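Local coordinates for conserved hypothetical protein (Sulfolobus solfataricus, PDB 2FNA), which binds ADP with magnesium and is an archaeal AAA+ ATPase that probably couples ATP hydrolysis to a task not yet established, at residues I239-W245 and S348-I352. Residues are numbered along the deposited sequence; the frame is centred on the assembly and turned at random.
Sequences IGGIPGW and SEPLI. With ADP (adenosine-5'-diphosphate), chain D.
Trp245 meets Glu349 through its indole N-H: NE1 of Trp245 donates to OE2 of Glu349 at 2.9 Å in a nearly straight hydrogen bond, with an N-H...O angle of 175°. The oxygen lies in the plane of the indole, whereas the N-H reaches it from above the carboxylate plane, the two flat groups being turned 39° apart. The other oxygen of Glu349, OE1, turns back on its own segment and caps the start of helix 350-355, accepting from Leu351 N at 2.9 Å. With CG set between backbone N and carbonyl carbon (chi1 66°) and the chain bent at chi2, the N-cap side chain reaches both donors. A water supplies a third partner: it donates to Glu349 OE1 at 2.7 Å and to Ile239 O, and accepts from Ile242 N. The buried carboxylate is thus gripped at both oxygens, and the indole and helix-start N-H groups would be expected to stabilise its charge.

Van der Waals packing flanks this network. Leu351 lays CD1 over one face of Trp245, 3.7 Å from the centroid of the five-membered ring, a CH-pi contact, while its CG rests against Ile239 O. Ile242 crosses the Glu349 chain at about a right angle, its CG1 3.7 Å from both CB and CG of Glu349, with CD and OE1 beside it. On the more exposed side, Pro350 CG approaches CA of Gly240, the first residue to leave helical geometry after helix 232-239, with positive phi.

Helix 259-282 adds Ile274 against Trp245 and Ala270 against Leu351. On the nucleotide side Pro243 CB lies 3.3 Å from N7 of ADP, and Gly244 CA also touches the nucleotide. The contact therefore joins the nucleotide-facing N-terminus of helix 243-256, in the AAA+ ATPase part, to helix 350-355, which follows the β-hairpin 338-340/345-347 of a C-terminal region whose sequence matches a winged helix-turn-helix family.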
loop_
_atom_site.group_PDB
_atom_site.type_symbol
_atom_site.label_atom_id
_atom_site.label_comp_id
_atom_site.label_asym_id
_atom_site.label_seq_id
_atom_site.Cartn_x
_atom_site.Cartn_y
_atom_site.Cartn_z
ATOM N N ILE A 239 13.810 11.024 -13.069
ATOM C CA ILE A 239 12.652 10.245 -12.629
ATOM C C ILE A 239 12.796 9.817 -11.169
ATOM O O ILE A 239 11.805 9.727 -10.439
ATOM C CB ILE A 239 12.468 8.957 -13.513
ATOM C CG1 ILE A 239 12.230 9.334 -14.987
ATOM C CG2 ILE A 239 11.340 8.053 -12.963
ATOM C CD1 ILE A 239 11.108 10.291 -15.174
ATOM N N GLY A 240 14.026 9.491 -10.775
ATOM C CA GLY A 240 14.321 9.019 -9.425
ATOM C C GLY A 240 14.158 7.514 -9.316
ATOM O O GLY A 240 14.096 6.807 -10.330
ATOM N N GLY A 241 14.106 7.028 -8.075
ATOM C CA GLY A 241 14.185 5.594 -7.792
ATOM C C GLY A 241 12.884 4.835 -7.604
ATOM O O GLY A 241 12.898 3.617 -7.428
ATOM N N ILE A 242 11.745 5.506 -7.607
ATOM C CA ILE A 242 10.483 4.783 -7.391
ATOM C C ILE A 242 10.247 3.778 -8.516
ATOM O O ILE A 242 10.181 4.165 -9.684
ATOM C CB ILE A 242 9.295 5.752 -7.223
ATOM C CG1 ILE A 242 9.434 6.500 -5.877
ATOM C CG2 ILE A 242 7.931 5.046 -7.362
ATOM C CD1 ILE A 242 9.287 5.639 -4.632
ATOM N N PRO A 243 10.156 2.467 -8.179
ATOM C CA PRO A 243 10.042 1.481 -9.259
ATOM C C PRO A 243 8.910 1.709 -10.250
ATOM O O PRO A 243 9.098 1.490 -11.456
ATOM C CB PRO A 243 9.859 0.147 -8.511
ATOM C CG PRO A 243 10.576 0.349 -7.230
ATOM C CD PRO A 243 10.271 1.820 -6.864
ATOM N N GLY A 244 7.747 2.094 -9.742
ATOM C CA GLY A 244 6.572 2.333 -10.567
ATOM C C GLY A 244 6.797 3.385 -11.630
ATOM O O GLY A 244 6.301 3.248 -12.759
ATOM N N TRP A 245 7.542 4.447 -11.304
ATOM C CA TRP A 245 7.770 5.496 -12.296
ATOM C C TRP A 245 8.806 5.037 -13.346
ATOM O O TRP A 245 8.696 5.358 -14.541
ATOM C CB TRP A 245 8.277 6.776 -11.664
ATOM C CG TRP A 245 7.423 7.428 -10.630
ATOM C CD1 TRP A 245 7.881 8.001 -9.519
ATOM C CD2 TRP A 245 5.993 7.632 -10.635
ATOM N NE1 TRP A 245 6.860 8.546 -8.809
ATOM C CE2 TRP A 245 5.685 8.337 -9.468
ATOM C CE3 TRP A 245 4.954 7.298 -11.509
ATOM C CZ2 TRP A 245 4.389 8.713 -9.133
ATOM C CZ3 TRP A 245 3.654 7.670 -11.171
ATOM C CH2 TRP A 245 3.385 8.369 -10.003
ATOM N N SER A 348 8.688 12.611 0.236
ATOM C CA SER A 348 9.164 11.269 0.432
ATOM C C SER A 348 9.800 10.633 -0.825
ATOM O O SER A 348 10.440 9.601 -0.739
ATOM C CB SER A 348 8.010 10.445 0.974
ATOM O OG SER A 348 6.926 10.489 0.065
ATOM N N GLU A 349 9.596 11.233 -1.995
ATOM C CA GLU A 349 10.326 10.867 -3.215
ATOM C C GLU A 349 10.346 12.062 -4.218
ATOM O O GLU A 349 9.541 12.971 -4.115
ATOM C CB GLU A 349 9.745 9.583 -3.837
ATOM C CG GLU A 349 8.334 9.683 -4.378
ATOM C CD GLU A 349 8.252 9.943 -5.891
ATOM O OE1 GLU A 349 9.306 10.016 -6.599
ATOM O OE2 GLU A 349 7.111 10.083 -6.359
ATOM N N PRO A 350 11.299 12.073 -5.158
ATOM C CA PRO A 350 11.570 13.217 -6.015
ATOM C C PRO A 350 10.399 13.736 -6.823
ATOM O O PRO A 350 10.286 14.929 -7.038
ATOM C CB PRO A 350 12.605 12.667 -6.981
ATOM C CG PRO A 350 13.269 11.611 -6.221
ATOM C CD PRO A 350 12.249 10.983 -5.416
ATOM N N LEU A 351 9.532 12.870 -7.297
ATOM C CA LEU A 351 8.437 13.383 -8.097
ATOM C C LEU A 351 7.307 14.031 -7.282
ATOM O O LEU A 351 6.494 14.797 -7.823
ATOM C CB LEU A 351 7.936 12.298 -9.031
ATOM C CG LEU A 351 8.950 11.750 -10.016
ATOM C CD1 LEU A 351 8.239 11.098 -11.193
ATOM C CD2 LEU A 351 9.955 12.828 -10.499
ATOM N N ILE A 352 7.262 13.766 -5.980
ATOM C CA ILE A 352 6.396 14.555 -5.101
ATOM C C ILE A 352 6.940 15.995 -4.957
ATOM O O ILE A 352 6.171 16.952 -4.928
ATOM C CB ILE A 352 6.244 13.924 -3.727
ATOM C CG1 ILE A 352 5.591 12.561 -3.850
ATOM C CG2 ILE A 352 5.389 14.815 -2.841
ATOM C CD1 ILE A 352 5.430 11.864 -2.555
HETATM P PB ADP D . 2.739 -0.777 -4.643
HETATM O O1B ADP D . 3.891 -0.766 -3.690
HETATM O O2B ADP D . 2.193 0.626 -4.888
HETATM O O3B ADP D . 1.691 -1.816 -4.421
HETATM P PA ADP D . 2.996 -2.113 -7.265
HETATM O O1A ADP D . 3.195 -3.572 -7.006
HETATM O O2A ADP D . 1.601 -1.796 -7.611
HETATM O O3A ADP D . 3.498 -1.112 -6.085
HETATM O "O5'" ADP D . 4.081 -1.701 -8.349
HETATM C "C5'" ADP D . 4.079 -0.417 -8.996
HETATM C "C4'" ADP D . 4.508 -0.570 -10.453
HETATM O "O4'" ADP D . 5.898 -0.809 -10.567
HETATM C "C3'" ADP D . 3.863 -1.711 -11.178
HETATM O "O3'" ADP D . 3.818 -1.355 -12.576
HETATM C "C2'" ADP D . 4.842 -2.853 -11.020
HETATM O "O2'" ADP D . 4.756 -3.802 -12.073
HETATM C "C1'" ADP D . 6.142 -2.102 -11.089
HETATM N N9 ADP D . 7.234 -2.651 -10.291
HETATM C C8 ADP D . 7.532 -2.308 -9.019
HETATM N N7 ADP D . 8.630 -2.943 -8.614
HETATM C C5 ADP D . 9.040 -3.733 -9.636
HETATM C C6 ADP D . 10.148 -4.677 -9.896
HETATM N N6 ADP D . 11.057 -4.943 -8.934
HETATM N N1 ADP D . 10.232 -5.266 -11.122
HETATM C C2 ADP D . 9.346 -5.007 -12.102
HETATM N N3 ADP D . 8.319 -4.155 -11.941
HETATM C C4 ADP D . 8.135 -3.508 -10.757
HETATM O O HOH W 1 11.172 8.565 -7.982
#